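Local coordinates for mandelate racemase/muconate lactonizing protein (Alicyclobacillus acidocaldarius LAA1, PDB 3QLD), which is of unknown function but belongs to the enolase superfamily, pairing an N-terminal capping domain with a TIM-barrel-like domain, at residues A195-S200 against Q218-P223. Residues are numbered along the deposited sequence; the frame is centred on the assembly and turned at random.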
loop_
_atom_site.group_PDB
_atom_site.type_symbol
_atom_site.label_atom_id
_atom_site.label_comp_id
_atom_site.label_asym_id
_atom_site.label_seq_id
_atom_site.Cartn_x
_atom_site.Cartn_y
_atom_site.Cartn_z
ATOM N N ALA A 195 -9.895 -24.157 4.970
ATOM C CA ALA A 195 -9.476 -24.227 3.574
ATOM C C ALA A 195 -8.886 -22.871 3.151
ATOM O O ALA A 195 -9.324 -21.828 3.632
ATOM C CB ALA A 195 -10.617 -24.611 2.620
ATOM N N ASP A 196 -7.882 -22.913 2.269
ATOM C CA ASP A 196 -7.290 -21.654 1.847
ATOM C C ASP A 196 -7.319 -21.606 0.335
ATOM O O ASP A 196 -6.728 -22.421 -0.351
ATOM C CB ASP A 196 -5.891 -21.506 2.437
ATOM C CG ASP A 196 -5.142 -20.314 1.871
ATOM O OD1 ASP A 196 -5.738 -19.412 1.207
ATOM O OD2 ASP A 196 -3.947 -20.267 2.156
ATOM N N ALA A 197 -8.097 -20.675 -0.181
ATOM C CA ALA A 197 -8.320 -20.587 -1.603
ATOM C C ALA A 197 -7.286 -19.721 -2.331
ATOM O O ALA A 197 -7.246 -19.772 -3.573
ATOM C CB ALA A 197 -9.735 -20.039 -1.896
ATOM N N ASN A 198 -6.532 -18.905 -1.596
ATOM C CA ASN A 198 -5.539 -17.952 -2.167
ATOM C C ASN A 198 -6.122 -17.180 -3.371
ATOM O O ASN A 198 -5.487 -17.099 -4.427
ATOM C CB ASN A 198 -4.324 -18.764 -2.652
ATOM C CG ASN A 198 -3.076 -17.886 -2.847
ATOM O OD1 ASN A 198 -2.879 -16.856 -2.153
ATOM N ND2 ASN A 198 -2.210 -18.310 -3.785
ATOM N N GLY A 199 -7.351 -16.688 -3.275
ATOM C CA GLY A 199 -7.942 -15.854 -4.351
ATOM C C GLY A 199 -8.251 -16.492 -5.695
ATOM O O GLY A 199 -8.424 -15.793 -6.714
ATOM N N SER A 200 -8.426 -17.803 -5.698
ATOM C CA SER A 200 -8.519 -18.568 -6.874
ATOM C C SER A 200 -9.951 -18.644 -7.402
ATOM O O SER A 200 -10.164 -19.104 -8.507
ATOM C CB SER A 200 -7.885 -19.959 -6.599
ATOM O OG SER A 200 -8.686 -20.785 -5.746
ATOM N N GLN A 218 -13.968 -24.767 9.341
ATOM C CA GLN A 218 -13.836 -23.683 10.274
ATOM C C GLN A 218 -13.907 -22.304 9.553
ATOM O O GLN A 218 -14.448 -21.341 10.105
ATOM C CB GLN A 218 -12.513 -23.857 10.999
ATOM C CG GLN A 218 -12.346 -22.982 12.188
ATOM C CD GLN A 218 -11.025 -23.252 12.879
ATOM O OE1 GLN A 218 -9.990 -22.656 12.530
ATOM N NE2 GLN A 218 -11.030 -24.197 13.802
ATOM N N PHE A 219 -13.366 -22.263 8.334
ATOM C CA PHE A 219 -13.419 -21.051 7.446
ATOM C C PHE A 219 -12.862 -21.444 6.063
ATOM O O PHE A 219 -12.255 -22.525 5.904
ATOM C CB PHE A 219 -12.596 -19.866 8.030
ATOM C CG PHE A 219 -11.136 -20.225 8.347
ATOM C CD1 PHE A 219 -10.168 -20.236 7.332
ATOM C CD2 PHE A 219 -10.749 -20.483 9.666
ATOM C CE1 PHE A 219 -8.831 -20.597 7.624
ATOM C CE2 PHE A 219 -9.399 -20.808 9.985
ATOM C CZ PHE A 219 -8.460 -20.832 8.941
ATOM N N ILE A 220 -13.120 -20.557 5.074
ATOM C CA ILE A 220 -12.537 -20.607 3.727
ATOM C C ILE A 220 -11.777 -19.275 3.685
ATOM O O ILE A 220 -12.398 -18.230 3.851
ATOM C CB ILE A 220 -13.589 -20.707 2.609
ATOM C CG1 ILE A 220 -14.351 -22.063 2.707
ATOM C CG2 ILE A 220 -12.895 -20.530 1.156
ATOM C CD1 ILE A 220 -15.537 -22.132 1.812
ATOM N N GLU A 221 -10.437 -19.328 3.503
ATOM C CA GLU A 221 -9.638 -18.110 3.530
ATOM C C GLU A 221 -9.484 -17.523 2.113
ATOM O O GLU A 221 -9.279 -18.269 1.153
ATOM C CB GLU A 221 -8.242 -18.498 4.040
ATOM C CG GLU A 221 -7.341 -17.291 4.379
ATOM C CD GLU A 221 -6.130 -17.742 5.176
ATOM O OE1 GLU A 221 -5.846 -18.960 5.214
ATOM O OE2 GLU A 221 -5.478 -16.898 5.766
ATOM N N GLN A 222 -9.623 -16.199 2.006
ATOM C CA GLN A 222 -9.340 -15.449 0.732
ATOM C C GLN A 222 -9.926 -16.096 -0.511
ATOM O O GLN A 222 -9.227 -16.446 -1.450
ATOM C CB GLN A 222 -7.808 -15.249 0.639
ATOM C CG GLN A 222 -7.220 -14.271 1.734
ATOM C CD GLN A 222 -7.536 -12.762 1.583
ATOM O OE1 GLN A 222 -7.656 -12.045 2.588
ATOM N NE2 GLN A 222 -7.713 -12.283 0.344
ATOM N N PRO A 223 -11.278 -16.289 -0.554
ATOM C CA PRO A 223 -11.856 -17.001 -1.658
ATOM C C PRO A 223 -11.699 -16.197 -2.993
ATOM O O PRO A 223 -11.443 -16.775 -4.027
ATOM C CB PRO A 223 -13.347 -17.085 -1.281
ATOM C CG PRO A 223 -13.572 -16.072 -0.293
ATOM C CD PRO A 223 -12.290 -16.002 0.488
#
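Neighbouring parallel strands 192-196 and 220-221 of the TIM-barrel-like domain are joined by a beta-alpha-beta crossover through helix 206-211, and the last two residues of 192-196 pair with both residues of 220-221, A195 opposite I220 and D196 opposite E221. A195 N donates to F219 O and A195 O accepts from E221 N at 2.7 Å, after which A197 N reaches E221 O. The ladder outlasts the strands: at the type I' turn from A197 to S200, G199 N donates to Q222 O at 2.6 Å, almost in line with the carbonyl (C=O...N angle 166°). A197 CB packs 3.7 Å from P223 CA, and S200 OG and S200 N both bond to A197 O, securing the turn.

D196 and E221 project from the same face of the sheet, each with CG anti to its backbone N (chi1 172° for D196). Their side chains run obliquely past each other, the carboxylate planes 43° apart, and D196 OD2 comes within 3.8 Å of E221 OE1. D196 OD1 turns back to its own loop, accepting a hydrogen bond from N198 N at 3.0 Å, from above the carboxylate plane, in an Asx turn. K171 forms a salt bridge with D196 OD2 and K169 one with E221 OE1, while N268 ND2 donates to E221 OE2.

The arrangement is consistent with the polar cluster at the C-terminal end of the barrel in enolase-superfamily proteins, where acidic residues on successive strands commonly gather around a metal. Here the two lysine salt bridges and the N268 bond hold both carboxylates close together on one face.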